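Local coordinates for malate dehydrogenase (Pyrococcus horikoshii, PDB 1V9N), which catalyses the NAD-dependent interconversion of (S)-malate and oxaloacetate, working as a homodimer, at residues L96-G101 with G132-M137; K111-G116 with A139-I144. All coordinates share one frame; numbering follows the deposited sequence.

Contact 1. Residues L96-G101 with G132-M137; sequences LGQVVG and GYYALM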
loop_
_atom_site.group_PDB
_atom_site.type_symbol
_atom_site.label_atom_id
_atom_site.label_comp_id
_atom_site.label_asym_id
_atom_site.label_seq_id
_atom_site.Cartn_x
_atom_site.Cartn_y
_atom_site.Cartn_z
ATOM N N LEU A 96 -16.043 18.996 8.849
ATOM C CA LEU A 96 -14.734 18.718 9.422
ATOM C C LEU A 96 -14.361 17.310 8.960
ATOM O O LEU A 96 -15.216 16.431 8.907
ATOM C CB LEU A 96 -14.818 18.762 10.946
ATOM C CG LEU A 96 -15.006 20.161 11.526
ATOM C CD1 LEU A 96 -15.669 20.083 12.899
ATOM C CD2 LEU A 96 -13.647 20.850 11.591
ATOM N N GLY A 97 -13.092 17.101 8.620
ATOM C CA GLY A 97 -12.652 15.795 8.159
ATOM C C GLY A 97 -12.893 14.693 9.174
ATOM O O GLY A 97 -13.270 13.577 8.807
ATOM N N GLN A 98 -12.668 15.005 10.449
ATOM C CA GLN A 98 -12.867 14.047 11.531
ATOM C C GLN A 98 -14.322 13.561 11.593
ATOM O O GLN A 98 -14.576 12.385 11.840
ATOM C CB GLN A 98 -12.486 14.677 12.875
ATOM C CG GLN A 98 -10.996 14.970 13.063
ATOM C CD GLN A 98 -10.518 16.207 12.318
ATOM O OE1 GLN A 98 -11.313 16.969 11.776
ATOM N NE2 GLN A 98 -9.207 16.413 12.301
ATOM N N VAL A 99 -15.266 14.473 11.367
ATOM C CA VAL A 99 -16.689 14.136 11.392
ATOM C C VAL A 99 -17.043 13.288 10.179
ATOM O O VAL A 99 -17.689 12.245 10.308
ATOM C CB VAL A 99 -17.574 15.414 11.411
ATOM C CG1 VAL A 99 -19.048 15.042 11.282
ATOM C CG2 VAL A 99 -17.348 16.174 12.704
ATOM N N VAL A 100 -16.607 13.727 9.001
ATOM C CA VAL A 100 -16.869 12.983 7.775
ATOM C C VAL A 100 -16.231 11.587 7.860
ATOM O O VAL A 100 -16.865 10.582 7.531
ATOM C CB VAL A 100 -16.306 13.738 6.537
ATOM C CG1 VAL A 100 -16.470 12.883 5.274
ATOM C CG2 VAL A 100 -17.039 15.077 6.363
ATOM N N GLY A 101 -14.977 11.535 8.305
ATOM C CA GLY A 101 -14.277 10.265 8.426
ATOM C C GLY A 101 -14.870 9.342 9.485
ATOM O O GLY A 101 -14.915 8.128 9.305
ATOM N N GLY A 132 -4.488 6.662 10.949
ATOM C CA GLY A 132 -4.606 5.533 11.860
ATOM C C GLY A 132 -5.800 5.613 12.791
ATOM O O GLY A 132 -6.292 4.594 13.281
ATOM N N TYR A 133 -6.267 6.827 13.053
ATOM C CA TYR A 133 -7.415 7.022 13.924
ATOM C C TYR A 133 -8.648 6.270 13.414
ATOM O O TYR A 133 -9.385 5.668 14.193
ATOM C CB TYR A 133 -7.737 8.514 14.035
ATOM C CG TYR A 133 -8.995 8.823 14.815
ATOM C CD1 TYR A 133 -8.985 8.882 16.212
ATOM C CD2 TYR A 133 -10.200 9.052 14.154
ATOM C CE1 TYR A 133 -10.149 9.170 16.928
ATOM C CE2 TYR A 133 -11.367 9.333 14.855
ATOM C CZ TYR A 133 -11.337 9.393 16.237
ATOM O OH TYR A 133 -12.497 9.680 16.914
ATOM N N TYR A 134 -8.875 6.311 12.104
ATOM C CA TYR A 134 -10.040 5.647 11.514
ATOM C C TYR A 134 -9.811 4.141 11.382
ATOM O O TYR A 134 -10.721 3.344 11.612
ATOM C CB TYR A 134 -10.348 6.285 10.152
ATOM C CG TYR A 134 -10.440 7.791 10.269
ATOM C CD1 TYR A 134 -11.609 8.410 10.723
ATOM C CD2 TYR A 134 -9.318 8.586 10.063
ATOM C CE1 TYR A 134 -11.647 9.785 10.980
ATOM C CE2 TYR A 134 -9.344 9.958 10.318
ATOM C CZ TYR A 134 -10.504 10.548 10.779
ATOM O OH TYR A 134 -10.507 11.894 11.070
ATOM N N ALA A 135 -8.592 3.745 11.031
ATOM C CA ALA A 135 -8.298 2.321 10.903
ATOM C C ALA A 135 -8.499 1.640 12.253
ATOM O O ALA A 135 -9.038 0.534 12.319
ATOM C CB ALA A 135 -6.865 2.105 10.417
ATOM N N LEU A 136 -8.067 2.307 13.324
ATOM C CA LEU A 136 -8.189 1.762 14.678
ATOM C C LEU A 136 -9.627 1.520 15.096
ATOM O O LEU A 136 -9.914 0.595 15.862
ATOM C CB LEU A 136 -7.521 2.687 15.702
ATOM C CG LEU A 136 -6.026 2.477 15.945
ATOM C CD1 LEU A 136 -5.528 3.500 16.964
ATOM C CD2 LEU A 136 -5.779 1.053 16.457
HETATM N N MSE A 137 -10.531 2.354 14.599
HETATM C CA MSE A 137 -11.940 2.206 14.918
HETATM C C MSE A 137 -12.426 0.809 14.563
HETATM O O MSE A 137 -13.169 0.185 15.328
HETATM C CB MSE A 137 -12.766 3.252 14.163
HETATM C CG MSE A 137 -12.579 4.676 14.683
HETATM SE SE MSE A 137 -13.548 5.978 13.622
HETATM C CE MSE A 137 -15.353 5.406 14.014
#

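Contact 2. Residues K111-G116 with A139-I144; sequences KAKDTG and AEEGMI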
loop_
_atom_site.group_PDB
_atom_site.type_symbol
_atom_site.label_atom_id
_atom_site.label_comp_id
_atom_site.label_asym_id
_atom_site.label_seq_id
_atom_site.Cartn_x
_atom_site.Cartn_y
_atom_site.Cartn_z
ATOM N N LYS A 111 -21.411 -2.153 7.411
ATOM C CA LYS A 111 -21.551 -2.970 6.220
ATOM C C LYS A 111 -20.716 -4.249 6.303
ATOM O O LYS A 111 -21.172 -5.314 5.904
ATOM C CB LYS A 111 -21.180 -2.150 4.980
ATOM C CG LYS A 111 -22.221 -1.064 4.639
ATOM C CD LYS A 111 -21.865 -0.302 3.370
ATOM C CE LYS A 111 -22.934 0.736 3.019
ATOM N NZ LYS A 111 -24.243 0.114 2.646
ATOM N N ALA A 112 -19.500 -4.145 6.829
ATOM C CA ALA A 112 -18.625 -5.305 6.969
ATOM C C ALA A 112 -19.269 -6.303 7.934
ATOM O O ALA A 112 -19.322 -7.511 7.681
ATOM C CB ALA A 112 -17.251 -4.861 7.504
ATOM N N LYS A 113 -19.760 -5.783 9.048
ATOM C CA LYS A 113 -20.406 -6.607 10.053
ATOM C C LYS A 113 -21.534 -7.427 9.426
ATOM O O LYS A 113 -21.674 -8.620 9.698
ATOM C CB LYS A 113 -20.952 -5.703 11.162
ATOM C CG LYS A 113 -21.627 -6.412 12.326
ATOM C CD LYS A 113 -21.837 -5.432 13.472
ATOM C CE LYS A 113 -20.494 -4.831 13.897
ATOM N NZ LYS A 113 -20.609 -3.707 14.869
ATOM N N ASP A 114 -22.312 -6.789 8.559
ATOM C CA ASP A 114 -23.448 -7.446 7.921
ATOM C C ASP A 114 -23.162 -8.273 6.680
ATOM O O ASP A 114 -23.899 -9.216 6.382
ATOM C CB ASP A 114 -24.520 -6.405 7.577
ATOM C CG ASP A 114 -24.915 -5.559 8.775
ATOM O OD1 ASP A 114 -24.743 -6.041 9.916
ATOM O OD2 ASP A 114 -25.403 -4.423 8.579
ATOM N N THR A 115 -22.096 -7.941 5.957
ATOM C CA THR A 115 -21.784 -8.654 4.722
ATOM C C THR A 115 -20.378 -9.243 4.661
ATOM O O THR A 115 -20.076 -10.051 3.778
ATOM C CB THR A 115 -21.926 -7.718 3.517
ATOM O OG1 THR A 115 -20.856 -6.761 3.540
ATOM C CG2 THR A 115 -23.256 -6.971 3.576
ATOM N N GLY A 116 -19.523 -8.830 5.589
ATOM C CA GLY A 116 -18.156 -9.314 5.589
ATOM C C GLY A 116 -17.205 -8.236 5.092
ATOM O O GLY A 116 -16.065 -8.156 5.548
ATOM N N ALA A 139 -10.445 -1.948 14.072
ATOM C CA ALA A 139 -9.717 -2.942 14.851
ATOM C C ALA A 139 -10.322 -3.117 16.242
ATOM O O ALA A 139 -10.395 -4.238 16.753
ATOM C CB ALA A 139 -8.242 -2.554 14.964
ATOM N N GLU A 140 -10.754 -2.016 16.853
ATOM C CA GLU A 140 -11.358 -2.080 18.182
ATOM C C GLU A 140 -12.704 -2.795 18.115
ATOM O O GLU A 140 -13.296 -3.129 19.141
ATOM C CB GLU A 140 -11.545 -0.677 18.769
ATOM C CG GLU A 140 -10.249 0.092 19.036
ATOM C CD GLU A 140 -9.297 -0.624 19.992
ATOM O OE1 GLU A 140 -9.720 -1.598 20.650
ATOM O OE2 GLU A 140 -8.118 -0.206 20.093
ATOM N N GLU A 141 -13.188 -3.023 16.897
ATOM C CA GLU A 141 -14.448 -3.725 16.700
ATOM C C GLU A 141 -14.188 -5.176 16.285
ATOM O O GLU A 141 -15.117 -5.907 15.965
ATOM C CB GLU A 141 -15.292 -3.022 15.632
ATOM C CG GLU A 141 -15.757 -1.633 16.029
ATOM C CD GLU A 141 -16.699 -1.656 17.217
ATOM O OE1 GLU A 141 -17.747 -2.327 17.130
ATOM O OE2 GLU A 141 -16.392 -1.000 18.238
ATOM N N GLY A 142 -12.921 -5.581 16.296
ATOM C CA GLY A 142 -12.567 -6.944 15.925
ATOM C C GLY A 142 -12.483 -7.164 14.424
ATOM O O GLY A 142 -12.712 -8.273 13.938
HETATM N N MSE A 143 -12.144 -6.113 13.686
HETATM C CA MSE A 143 -12.051 -6.193 12.232
HETATM C C MSE A 143 -10.792 -5.506 11.714
HETATM O O MSE A 143 -10.124 -4.793 12.451
HETATM C CB MSE A 143 -13.269 -5.519 11.601
HETATM C CG MSE A 143 -14.593 -6.003 12.151
HETATM SE SE MSE A 143 -16.082 -5.045 11.395
HETATM C CE MSE A 143 -17.458 -5.650 12.629
ATOM N N ILE A 144 -10.471 -5.731 10.442
ATOM C CA ILE A 144 -9.311 -5.093 9.831
ATOM C C ILE A 144 -9.787 -3.761 9.258
ATOM O O ILE A 144 -10.801 -3.694 8.555
ATOM C CB ILE A 144 -8.721 -5.933 8.680
ATOM C CG1 ILE A 144 -8.162 -7.250 9.232
ATOM C CG2 ILE A 144 -7.634 -5.115 7.942
ATOM C CD1 ILE A 144 -7.633 -8.190 8.173
HETATM O O HOH W 1 -19.830 -3.766 17.804
#

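Contact 1. Residues L96-G101 with G132-M137
Y134 reaches across to the first turn of helix 97-115 and carries nearly all of this contact. Its CE1 lies 3.6 Å from G101 C, with CD1 equally close to that carbonyl. Further out, the hydroxyl rests on Q98, with Y134 OH 3.2 Å from Q98 CA and 3.7 Å from Q98 CG. Q98 O lies near the ring plane, at the edge. None of these touches is a hydrogen bond; Y134 OH is instead bonded to Y128 O, and the ring of Y128 stacks on that of Y134. G101 makes the close approach possible, since a CB there would collide with Y134 CE1. The ring reaches this place because Y134 CG stands beside the backbone N, opposite the carbonyl carbon (chi1 -51°). The Q98 amide is turned 47° from the phenol plane. From its own helix Y133 sets CD2 3.5 Å above one face of Y134, offset toward the rim, while Y133 OH bonds to D42 OD1. Replacing Y134 by an alanine would probably open a gap beside G101 and leave Y128 O without its hydroxyl partner. Around this layer, N43 of helix 34-49 touches Q98, Y133 and Y134. The segments of the two helices run nearly parallel (25°), their axes 11.1 Å apart. Helix 97-115 is the crossover helix of a beta-alpha-beta unit, linking the adjacent parallel strands 87-91 and 117-125 of this LDH2/MDH2-family fold, and here it packs against helix 132-139 with the Y134 side chain about 7 Å from the bound NADPH.

Contact 2. Residues K111-G116 with A139-I144
The backbones stay well apart, A112 CA and M143 CA being 8.5 Å from each other, where the last turn of helix 97-115 faces the type I turn A139-G142 and the residues after it. Side chains bridge the gap. The selenomethionine M143 extends beyond CG (chi2 177°), bringing SE to 4.1 Å from A112 CB and its methyl against the aliphatic part of K113. The side chains of K113 and M143 cross at about a right angle, and the contact of M143 CE with K113 CE, at 3.4 Å, is tight. V284 of strand 278-285 packs against both A112 and M143. K113 then bends at chi3 (-58°), carrying its ammonium toward E141. The direct salt bridge is long, with K113 NZ 3.9 Å from E141 OE1, but a water joins the pair, accepting from K113 NZ at 3.0 Å and donating to E141 OE1 at 2.6 Å. An apolar contact inside is therefore edged by a hydrated ion pair on the exposed side. Both helix ends turn at a glycine with positive phi, G116 and G142; the latter is the C' residue of a Schellman motif that terminates helix 132-139 and leads into strand 144-149.

From the N terminus, the chain enters helix 97-115 at 96-101, leaves it at 111-116, comes back through strand 117-125 and runs forward again along helix 132-139 to the turn before strand 144-149. Contact 1 closes the loop from the start of the first helix to 132-137; contact 2 closes a shorter one from its end to 139-144. Their segments alternate along the sequence, so the two loops cross. With centres 16 Å apart, they join helix 97-115 near both ends to successive parts of the second helix and the turn after it. Contact 1, buried, joins the two helices; contact 2, partly exposed, fixes the C-terminal end of helix 97-115 to the turn leading into strand 144-149 of the mixed sheet.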